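Local coordinates for Serpin48 (Tenebrio molitor, PDB 3OZQ), which inhibits the serine protease SPE with high specificity in the innate immune response of the insect, and belongs to the serpin family, at residues A[43-51]-A[109-119]; A[160-170]-A[307-318]. All coordinates share one frame; numbering follows the deposited sequence.

Following the chain from the N terminus, the first segment met in either contact lies on helix 38-50. Contact 1 closes the loop of 57 residues that holds helices 54-63 and 70-83 and strand 90-100, bringing helix 107-115 and the turn after it back against that helix. Contact 2 opens only later and closes a longer excursion of 136 residues, rich in strands, by pairing strand 163-174 with strand 310-321. The two loops are in series, neither nested nor crossed. They nevertheless meet in space: Leu44 on helix 38-50 packs on Leu165 and Asn167, with Leu44 CG 3.6 Å from Leu165 CD1. Helix 38-50 thus joins the helical layer of contact 1 to the paired strands of contact 2.

Contact 1 of 2, residues A[43-51]-A[109-119]; sequences TLLALAQSG and FQKIAVEVYGA
Leu47 and Tyr117 mark the closest backbone approach, with CA atoms 6.1 Å apart, where helix 43-50 (part of helix B of the serpin fold) runs nearly antiparallel (153°) to helix 109-115 (in helix E) and meets the turn that follows it. Tyr117 leans across this gap. With CG anti to its carbonyl carbon (chi1 -66°), its ring lies under Leu47, whose CA stands above the centre of one face, 3.7 Å from the ring centroid and 14° off the normal: a CH-pi contact. Val116 CG1 covers the rim of the opposite face, so the ring is clasped from both sides, while Ala46 CB touches Tyr117 CE1 at 3.5 Å.

The two branches of Leu47 then part, toward different residues of 109-119. CD1 touches the methyls of both Ala113 and Ala119, 3.7 Å from Ala113 CB, and CD2 packs on the end of the Phe109 ring and more loosely on Ile112 CG2. Ala48 CA meets that phenyl ring at its edge, and Ile97 of strand 90-100 packs on both Leu47 and Phe109. Ser50 OG also approaches Phe109 CE1, but its hydrogen bond goes back to its own helix, donated in plane to a lone pair of Leu47 O at 2.8 Å.

At the other end a water donates to Tyr117 O (2.8 Å) and, at a longer 3.2 Å, to Thr43 OG1, which also bonds Ser40 O. Cohesion between helix B and the end of helix E with its following turn therefore rests on close apolar fit around Leu47, with polar bridging left to one water at the margin.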
loop_
_atom_site.group_PDB
_atom_site.type_symbol
_atom_site.label_atom_id
_atom_site.label_comp_id
_atom_site.label_asym_id
_atom_site.label_seq_id
_atom_site.Cartn_x
_atom_site.Cartn_y
_atom_site.Cartn_z
ATOM N N THR A 43 -5.676 3.784 -7.208
ATOM C CA THR A 43 -7.118 3.912 -7.388
ATOM C C THR A 43 -7.657 5.318 -7.038
ATOM O O THR A 43 -8.647 5.794 -7.607
ATOM C CB THR A 43 -7.856 2.890 -6.541
ATOM O OG1 THR A 43 -7.581 3.140 -5.159
ATOM C CG2 THR A 43 -7.425 1.475 -6.927
ATOM N N LEU A 44 -7.021 5.973 -6.077
ATOM C CA LEU A 44 -7.456 7.302 -5.688
ATOM C C LEU A 44 -7.083 8.296 -6.775
ATOM O O LEU A 44 -7.894 9.125 -7.204
ATOM C CB LEU A 44 -6.839 7.688 -4.342
ATOM C CG LEU A 44 -7.366 8.988 -3.745
ATOM C CD1 LEU A 44 -8.870 9.013 -3.864
ATOM C CD2 LEU A 44 -6.923 9.133 -2.266
ATOM N N LEU A 45 -5.858 8.183 -7.260
ATOM C CA LEU A 45 -5.401 9.059 -8.322
ATOM C C LEU A 45 -6.227 8.843 -9.604
ATOM O O LEU A 45 -6.440 9.771 -10.384
ATOM C CB LEU A 45 -3.931 8.804 -8.600
ATOM C CG LEU A 45 -3.296 9.787 -9.578
ATOM C CD1 LEU A 45 -3.158 11.162 -8.949
ATOM C CD2 LEU A 45 -1.944 9.277 -10.046
ATOM N N ALA A 46 -6.667 7.606 -9.831
ATOM C CA ALA A 46 -7.555 7.327 -10.954
ATOM C C ALA A 46 -8.907 8.054 -10.780
ATOM O O ALA A 46 -9.477 8.556 -11.742
ATOM C CB ALA A 46 -7.749 5.816 -11.126
ATOM N N LEU A 47 -9.414 8.112 -9.551
ATOM C CA LEU A 47 -10.620 8.870 -9.268
ATOM C C LEU A 47 -10.369 10.320 -9.639
ATOM O O LEU A 47 -11.142 10.926 -10.390
ATOM C CB LEU A 47 -10.977 8.788 -7.791
ATOM C CG LEU A 47 -12.445 9.018 -7.401
ATOM C CD1 LEU A 47 -12.549 9.549 -5.986
ATOM C CD2 LEU A 47 -13.168 9.926 -8.363
ATOM N N ALA A 48 -9.284 10.876 -9.111
ATOM C CA ALA A 48 -8.882 12.236 -9.453
ATOM C C ALA A 48 -8.837 12.441 -10.967
ATOM O O ALA A 48 -9.409 13.408 -11.510
ATOM C CB ALA A 48 -7.524 12.536 -8.864
ATOM N N GLN A 49 -8.130 11.535 -11.631
ATOM C CA GLN A 49 -7.936 11.580 -13.075
ATOM C C GLN A 49 -9.276 11.710 -13.794
ATOM O O GLN A 49 -9.393 12.409 -14.800
ATOM C CB GLN A 49 -7.204 10.307 -13.531
ATOM C CG GLN A 49 -6.798 10.284 -14.999
ATOM C CD GLN A 49 -6.460 8.876 -15.492
ATOM O OE1 GLN A 49 -5.969 8.032 -14.728
ATOM N NE2 GLN A 49 -6.732 8.613 -16.772
ATOM N N SER A 50 -10.303 11.064 -13.263
ATOM C CA SER A 50 -11.583 11.088 -13.938
ATOM C C SER A 50 -12.238 12.473 -13.934
ATOM O O SER A 50 -13.096 12.755 -14.777
ATOM C CB SER A 50 -12.534 10.044 -13.370
ATOM O OG SER A 50 -13.176 10.506 -12.216
ATOM N N GLY A 51 -11.837 13.317 -12.982
ATOM C CA GLY A 51 -12.372 14.664 -12.859
ATOM C C GLY A 51 -11.479 15.700 -13.501
ATOM O O GLY A 51 -11.749 16.900 -13.418
ATOM N N PHE A 109 -19.510 13.613 -9.703
ATOM C CA PHE A 109 -18.187 13.174 -9.272
ATOM C C PHE A 109 -18.307 12.453 -7.947
ATOM O O PHE A 109 -17.633 11.442 -7.718
ATOM C CB PHE A 109 -17.223 14.360 -9.150
ATOM C CG PHE A 109 -15.777 13.962 -8.942
ATOM C CD1 PHE A 109 -15.033 13.405 -9.975
ATOM C CD2 PHE A 109 -15.158 14.168 -7.722
ATOM C CE1 PHE A 109 -13.696 13.044 -9.782
ATOM C CE2 PHE A 109 -13.825 13.806 -7.526
ATOM C CZ PHE A 109 -13.098 13.253 -8.561
ATOM N N GLN A 110 -19.167 12.965 -7.070
ATOM C CA GLN A 110 -19.377 12.318 -5.778
ATOM C C GLN A 110 -19.964 10.933 -5.976
ATOM O O GLN A 110 -19.835 10.060 -5.126
ATOM C CB GLN A 110 -20.335 13.128 -4.915
ATOM C CG GLN A 110 -19.879 14.530 -4.608
ATOM C CD GLN A 110 -20.853 15.234 -3.702
ATOM O OE1 GLN A 110 -20.556 15.501 -2.537
ATOM N NE2 GLN A 110 -22.037 15.520 -4.225
ATOM N N LYS A 111 -20.637 10.758 -7.101
ATOM C CA LYS A 111 -21.345 9.529 -7.386
ATOM C C LYS A 111 -20.369 8.493 -7.926
ATOM O O LYS A 111 -20.422 7.317 -7.555
ATOM C CB LYS A 111 -22.465 9.818 -8.395
ATOM C CG LYS A 111 -23.090 8.590 -9.037
ATOM C CD LYS A 111 -24.285 8.974 -9.896
ATOM C CE LYS A 111 -24.968 7.747 -10.498
ATOM N NZ LYS A 111 -26.261 8.104 -11.160
ATOM N N ILE A 112 -19.468 8.934 -8.794
ATOM C CA ILE A 112 -18.508 8.028 -9.394
ATOM C C ILE A 112 -17.468 7.593 -8.361
ATOM O O ILE A 112 -16.975 6.463 -8.398
ATOM C CB ILE A 112 -17.844 8.651 -10.640
ATOM C CG1 ILE A 112 -17.138 7.573 -11.467
ATOM C CG2 ILE A 112 -16.890 9.754 -10.250
ATOM C CD1 ILE A 112 -16.626 8.076 -12.800
ATOM N N ALA A 113 -17.163 8.486 -7.424
ATOM C CA ALA A 113 -16.280 8.167 -6.308
ATOM C C ALA A 113 -16.785 6.933 -5.565
ATOM O O ALA A 113 -16.037 5.975 -5.324
ATOM C CB ALA A 113 -16.191 9.353 -5.356
ATOM N N VAL A 114 -18.062 6.972 -5.202
ATOM C CA VAL A 114 -18.709 5.876 -4.495
ATOM C C VAL A 114 -18.892 4.645 -5.377
ATOM O O VAL A 114 -18.437 3.553 -5.044
ATOM C CB VAL A 114 -20.099 6.300 -3.979
ATOM C CG1 VAL A 114 -20.824 5.109 -3.362
ATOM C CG2 VAL A 114 -19.967 7.437 -2.982
ATOM N N GLU A 115 -19.565 4.827 -6.506
ATOM C CA GLU A 115 -19.941 3.702 -7.355
ATOM C C GLU A 115 -18.753 2.942 -7.954
ATOM O O GLU A 115 -18.781 1.713 -8.035
ATOM C CB GLU A 115 -20.933 4.154 -8.440
ATOM C CG GLU A 115 -22.328 4.448 -7.872
ATOM C CD GLU A 115 -23.226 5.256 -8.801
ATOM O OE1 GLU A 115 -22.951 5.311 -10.021
ATOM O OE2 GLU A 115 -24.213 5.842 -8.298
ATOM N N VAL A 116 -17.709 3.659 -8.351
ATOM C CA VAL A 116 -16.607 3.032 -9.072
ATOM C C VAL A 116 -15.315 2.878 -8.266
ATOM O O VAL A 116 -14.695 1.814 -8.292
ATOM C CB VAL A 116 -16.267 3.795 -10.364
ATOM C CG1 VAL A 116 -14.999 3.238 -10.991
ATOM C CG2 VAL A 116 -17.440 3.728 -11.347
ATOM N N TYR A 117 -14.908 3.934 -7.564
ATOM C CA TYR A 117 -13.539 4.005 -7.038
ATOM C C TYR A 117 -13.408 3.790 -5.537
ATOM O O TYR A 117 -12.339 4.024 -4.970
ATOM C CB TYR A 117 -12.895 5.344 -7.392
ATOM C CG TYR A 117 -12.656 5.575 -8.858
ATOM C CD1 TYR A 117 -11.417 5.337 -9.429
ATOM C CD2 TYR A 117 -13.668 6.069 -9.673
ATOM C CE1 TYR A 117 -11.197 5.572 -10.775
ATOM C CE2 TYR A 117 -13.460 6.295 -11.008
ATOM C CZ TYR A 117 -12.224 6.051 -11.558
ATOM O OH TYR A 117 -12.028 6.291 -12.905
ATOM N N GLY A 118 -14.480 3.353 -4.891
ATOM C CA GLY A 118 -14.445 3.082 -3.468
ATOM C C GLY A 118 -13.901 4.236 -2.645
ATOM O O GLY A 118 -13.113 4.044 -1.714
ATOM N N ALA A 119 -14.324 5.443 -2.989
ATOM C CA ALA A 119 -13.938 6.624 -2.235
ATOM C C ALA A 119 -15.136 7.559 -2.181
ATOM O O ALA A 119 -16.220 7.216 -2.655
ATOM C CB ALA A 119 -12.765 7.309 -2.900
HETATM O O HOH W 1 -9.897 5.017 -3.936
#

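Contact 2 of 2, residues A[160-170]-A[307-318]; sequences LTRVVLINALY and DLVISNIVQKSF
Ser311 turns its OG anti to its carbonyl carbon (chi1 -55°), toward 160-170, where Arg162 N donates to it at 2.8 Å; Arg162 in turn bends at chi2 and chi3, laying its guanidinium across Val309. The paired strands are those known in serpins as strands 3 and 5 of beta-sheet A, parallel to within 10°. As in other serpins, the cleaved reactive loop would be expected to insert between them during inhibition, so their direct pairing here is the uninserted arrangement.

Ser311 has helical backbone angles, and Val163 O accepts both Ser311 N (2.7 Å) and, weakly, Asn312 N, a bulge-like start to the pairing. Beyond it Leu165 and Asn167 each bond through both N and O, to Asn312, Val314 and Lys316, and Leu169 N reaches Lys316 O. On one face Leu165 and Ile313 lie side by side, with Leu165 CB 3.8 Å from Ile313 CG2. Further along that face, which is covered by helix 38-50, Asn167 OD1 bonds Ser40 OG. Helix 129-143 packs on Val164, Ile166 and Ala168 on the opposite face. There Tyr170 and Phe318 are nearly parallel (planes 24° apart) but slid past each other, and Tyr170 CB rests over the Phe318 ring, 3.4 Å from CE1.

Just before the first strand, Val309 CG2 sits over the centre of one face of the Arg162 guanidinium, while Leu160 CD2 lies more distantly over the rim of the other, and Arg162 NE donates to Leu160 O at 2.8 Å. One water links Arg162 NH2, Leu160 O and Ser311 OG. A second accepts from Thr161 OG1, which also bonds Asn158 N, and donates to Asn312 OD1 at 2.6 Å.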
loop_
_atom_site.group_PDB
_atom_site.type_symbol
_atom_site.label_atom_id
_atom_site.label_comp_id
_atom_site.label_asym_id
_atom_site.label_seq_id
_atom_site.Cartn_x
_atom_site.Cartn_y
_atom_site.Cartn_z
ATOM N N LEU A 160 -3.953 28.496 0.246
ATOM C CA LEU A 160 -4.053 27.950 -1.108
ATOM C C LEU A 160 -4.515 26.486 -1.209
ATOM O O LEU A 160 -4.528 25.925 -2.298
ATOM C CB LEU A 160 -2.728 28.109 -1.848
ATOM C CG LEU A 160 -2.487 29.446 -2.548
ATOM C CD1 LEU A 160 -1.242 29.321 -3.409
ATOM C CD2 LEU A 160 -3.689 29.848 -3.383
ATOM N N THR A 161 -4.889 25.860 -0.101
ATOM C CA THR A 161 -5.333 24.473 -0.178
ATOM C C THR A 161 -6.617 24.425 -0.994
ATOM O O THR A 161 -7.587 25.112 -0.663
ATOM C CB THR A 161 -5.535 23.832 1.211
ATOM O OG1 THR A 161 -4.320 23.921 1.955
ATOM C CG2 THR A 161 -5.914 22.352 1.068
ATOM N N ARG A 162 -6.596 23.639 -2.076
ATOM C CA ARG A 162 -7.701 23.556 -3.038
ATOM C C ARG A 162 -8.308 22.156 -3.142
ATOM O O ARG A 162 -9.516 21.993 -3.042
ATOM C CB ARG A 162 -7.240 24.023 -4.425
ATOM C CG ARG A 162 -7.432 25.543 -4.662
ATOM C CD ARG A 162 -6.368 26.128 -5.601
ATOM N NE ARG A 162 -5.002 25.987 -5.069
ATOM C CZ ARG A 162 -3.901 26.295 -5.752
ATOM N NH1 ARG A 162 -3.998 26.765 -6.986
ATOM N NH2 ARG A 162 -2.707 26.141 -5.208
ATOM N N VAL A 163 -7.465 21.151 -3.364
ATOM C CA VAL A 163 -7.919 19.756 -3.304
ATOM C C VAL A 163 -6.955 18.884 -2.517
ATOM O O VAL A 163 -5.735 18.901 -2.757
ATOM C CB VAL A 163 -8.096 19.129 -4.701
ATOM C CG1 VAL A 163 -8.465 17.641 -4.576
ATOM C CG2 VAL A 163 -9.154 19.884 -5.497
ATOM N N VAL A 164 -7.508 18.113 -1.583
ATOM C CA VAL A 164 -6.712 17.201 -0.789
ATOM C C VAL A 164 -7.219 15.783 -0.996
ATOM O O VAL A 164 -8.410 15.518 -0.820
ATOM C CB VAL A 164 -6.777 17.555 0.709
ATOM C CG1 VAL A 164 -6.026 16.512 1.537
ATOM C CG2 VAL A 164 -6.207 18.950 0.934
ATOM N N LEU A 165 -6.307 14.894 -1.390
ATOM C CA LEU A 165 -6.571 13.449 -1.460
ATOM C C LEU A 165 -6.149 12.789 -0.164
ATOM O O LEU A 165 -4.989 12.865 0.230
ATOM C CB LEU A 165 -5.781 12.784 -2.591
ATOM C CG LEU A 165 -5.818 13.245 -4.051
ATOM C CD1 LEU A 165 -5.915 12.064 -5.000
ATOM C CD2 LEU A 165 -6.877 14.296 -4.353
ATOM N N ILE A 166 -7.095 12.133 0.487
ATOM C CA ILE A 166 -6.824 11.385 1.705
ATOM C C ILE A 166 -6.946 9.897 1.396
ATOM O O ILE A 166 -7.895 9.489 0.728
ATOM C CB ILE A 166 -7.865 11.710 2.772
ATOM C CG1 ILE A 166 -7.610 13.104 3.331
ATOM C CG2 ILE A 166 -7.816 10.684 3.868
ATOM C CD1 ILE A 166 -6.148 13.429 3.477
ATOM N N ASN A 167 -5.998 9.103 1.887
ATOM C CA ASN A 167 -5.924 7.660 1.564
ATOM C C ASN A 167 -5.422 6.837 2.744
ATOM O O ASN A 167 -4.229 6.649 2.903
ATOM C CB ASN A 167 -4.988 7.470 0.372
ATOM C CG ASN A 167 -4.868 6.025 -0.086
ATOM O OD1 ASN A 167 -5.693 5.171 0.236
ATOM N ND2 ASN A 167 -3.847 5.764 -0.885
ATOM N N ALA A 168 -6.341 6.362 3.572
ATOM C CA ALA A 168 -5.999 5.608 4.762
ATOM C C ALA A 168 -6.444 4.177 4.556
ATOM O O ALA A 168 -7.546 3.937 4.066
ATOM C CB ALA A 168 -6.690 6.167 5.956
ATOM N N LEU A 169 -5.596 3.230 4.934
ATOM C CA LEU A 169 -5.960 1.817 4.811
ATOM C C LEU A 169 -5.148 0.883 5.685
ATOM O O LEU A 169 -4.114 1.246 6.242
ATOM C CB LEU A 169 -5.911 1.306 3.352
ATOM C CG LEU A 169 -4.796 1.604 2.331
ATOM C CD1 LEU A 169 -3.531 2.186 2.891
ATOM C CD2 LEU A 169 -4.478 0.413 1.384
ATOM N N TYR A 170 -5.648 -0.340 5.778
ATOM C CA TYR A 170 -4.980 -1.410 6.486
ATOM C C TYR A 170 -5.678 -2.695 6.080
ATOM O O TYR A 170 -6.828 -2.674 5.632
ATOM C CB TYR A 170 -5.039 -1.198 8.001
ATOM C CG TYR A 170 -6.402 -1.411 8.617
ATOM C CD1 TYR A 170 -6.776 -2.658 9.103
ATOM C CD2 TYR A 170 -7.314 -0.362 8.724
ATOM C CE1 TYR A 170 -8.020 -2.859 9.677
ATOM C CE2 TYR A 170 -8.566 -0.554 9.295
ATOM C CZ TYR A 170 -8.911 -1.809 9.771
ATOM O OH TYR A 170 -10.149 -2.015 10.337
ATOM N N ASP A 307 -9.102 26.800 -11.386
ATOM C CA ASP A 307 -9.683 27.015 -10.063
ATOM C C ASP A 307 -9.093 26.065 -9.013
ATOM O O ASP A 307 -8.766 26.464 -7.894
ATOM C CB ASP A 307 -11.199 26.800 -10.121
ATOM C CG ASP A 307 -11.954 28.015 -10.691
ATOM O OD1 ASP A 307 -13.199 27.945 -10.779
ATOM O OD2 ASP A 307 -11.305 29.031 -11.037
ATOM N N LEU A 308 -8.989 24.790 -9.364
ATOM C CA LEU A 308 -8.514 23.803 -8.401
ATOM C C LEU A 308 -7.221 23.175 -8.886
ATOM O O LEU A 308 -6.976 23.088 -10.084
ATOM C CB LEU A 308 -9.580 22.740 -8.169
ATOM C CG LEU A 308 -10.886 23.232 -7.547
ATOM C CD1 LEU A 308 -11.886 22.093 -7.432
ATOM C CD2 LEU A 308 -10.648 23.879 -6.186
ATOM N N VAL A 309 -6.370 22.799 -7.942
ATOM C CA VAL A 309 -5.197 21.988 -8.228
ATOM C C VAL A 309 -5.175 20.943 -7.128
ATOM O O VAL A 309 -5.849 21.107 -6.108
ATOM C CB VAL A 309 -3.891 22.797 -8.184
ATOM C CG1 VAL A 309 -4.007 24.068 -9.047
ATOM C CG2 VAL A 309 -3.539 23.154 -6.741
ATOM N N ILE A 310 -4.425 19.861 -7.323
ATOM C CA ILE A 310 -4.260 18.913 -6.241
ATOM C C ILE A 310 -3.212 19.478 -5.300
ATOM O O ILE A 310 -2.042 19.597 -5.659
ATOM C CB ILE A 310 -3.800 17.518 -6.720
ATOM C CG1 ILE A 310 -4.846 16.873 -7.637
ATOM C CG2 ILE A 310 -3.547 16.625 -5.528
ATOM C CD1 ILE A 310 -4.469 15.419 -8.053
ATOM N N SER A 311 -3.630 19.810 -4.089
ATOM C CA SER A 311 -2.739 20.469 -3.142
ATOM C C SER A 311 -1.911 19.468 -2.333
ATOM O O SER A 311 -0.730 19.688 -2.075
ATOM C CB SER A 311 -3.545 21.363 -2.202
ATOM O OG SER A 311 -4.323 22.287 -2.929
ATOM N N ASN A 312 -2.547 18.387 -1.903
ATOM C CA ASN A 312 -1.841 17.363 -1.136
ATOM C C ASN A 312 -2.376 15.976 -1.447
ATOM O O ASN A 312 -3.541 15.833 -1.807
ATOM C CB ASN A 312 -1.951 17.630 0.368
ATOM C CG ASN A 312 -1.622 19.065 0.726
ATOM O OD1 ASN A 312 -2.405 19.964 0.463
ATOM N ND2 ASN A 312 -0.449 19.285 1.300
ATOM N N ILE A 313 -1.516 14.962 -1.312
ATOM C CA ILE A 313 -1.946 13.575 -1.401
ATOM C C ILE A 313 -1.286 12.788 -0.279
ATOM O O ILE A 313 -0.078 12.628 -0.253
ATOM C CB ILE A 313 -1.567 12.917 -2.748
ATOM C CG1 ILE A 313 -1.990 13.802 -3.922
ATOM C CG2 ILE A 313 -2.221 11.546 -2.860
ATOM C CD1 ILE A 313 -1.527 13.242 -5.278
ATOM N N VAL A 314 -2.088 12.307 0.650
ATOM C CA VAL A 314 -1.554 11.754 1.874
ATOM C C VAL A 314 -2.082 10.350 2.103
ATOM O O VAL A 314 -3.293 10.138 2.222
ATOM C CB VAL A 314 -1.871 12.675 3.097
ATOM C CG1 VAL A 314 -1.199 12.130 4.358
ATOM C CG2 VAL A 314 -1.364 14.064 2.825
ATOM N N GLN A 315 -1.170 9.391 2.099
ATOM C CA GLN A 315 -1.519 8.020 2.466
ATOM C C GLN A 315 -1.044 7.695 3.863
ATOM O O GLN A 315 0.078 8.008 4.234
ATOM C CB GLN A 315 -0.930 7.025 1.473
ATOM C CG GLN A 315 -1.344 5.586 1.739
ATOM C CD GLN A 315 -0.784 4.633 0.716
ATOM O OE1 GLN A 315 -1.416 4.378 -0.310
ATOM N NE2 GLN A 315 0.405 4.091 0.986
ATOM N N LYS A 316 -1.895 7.045 4.635
ATOM C CA LYS A 316 -1.466 6.507 5.913
ATOM C C LYS A 316 -1.972 5.097 6.051
ATOM O O LYS A 316 -3.121 4.811 5.722
ATOM C CB LYS A 316 -1.988 7.359 7.071
ATOM C CG LYS A 316 -1.348 7.021 8.404
ATOM C CD LYS A 316 -1.677 8.107 9.418
ATOM C CE LYS A 316 -0.836 7.939 10.687
ATOM N NZ LYS A 316 -0.960 9.099 11.619
ATOM N N SER A 317 -1.098 4.214 6.524
ATOM C CA SER A 317 -1.429 2.799 6.649
ATOM C C SER A 317 -0.578 2.165 7.739
ATOM O O SER A 317 0.445 2.720 8.139
ATOM C CB SER A 317 -1.204 2.082 5.311
ATOM O OG SER A 317 0.180 1.959 5.024
ATOM N N PHE A 318 -1.019 1.009 8.225
ATOM C CA PHE A 318 -0.230 0.213 9.153
ATOM C C PHE A 318 -0.420 -1.265 8.875
ATOM O O PHE A 318 -1.360 -1.678 8.178
ATOM C CB PHE A 318 -0.614 0.507 10.600
ATOM C CG PHE A 318 -1.950 -0.026 10.989
ATOM C CD1 PHE A 318 -3.104 0.676 10.668
ATOM C CD2 PHE A 318 -2.064 -1.218 11.682
ATOM C CE1 PHE A 318 -4.347 0.187 11.025
ATOM C CE2 PHE A 318 -3.302 -1.714 12.037
ATOM C CZ PHE A 318 -4.443 -1.009 11.711
HETATM O O HOH W 2 -2.244 24.292 -3.214
HETATM O O HOH W 3 -2.275 22.455 1.313
#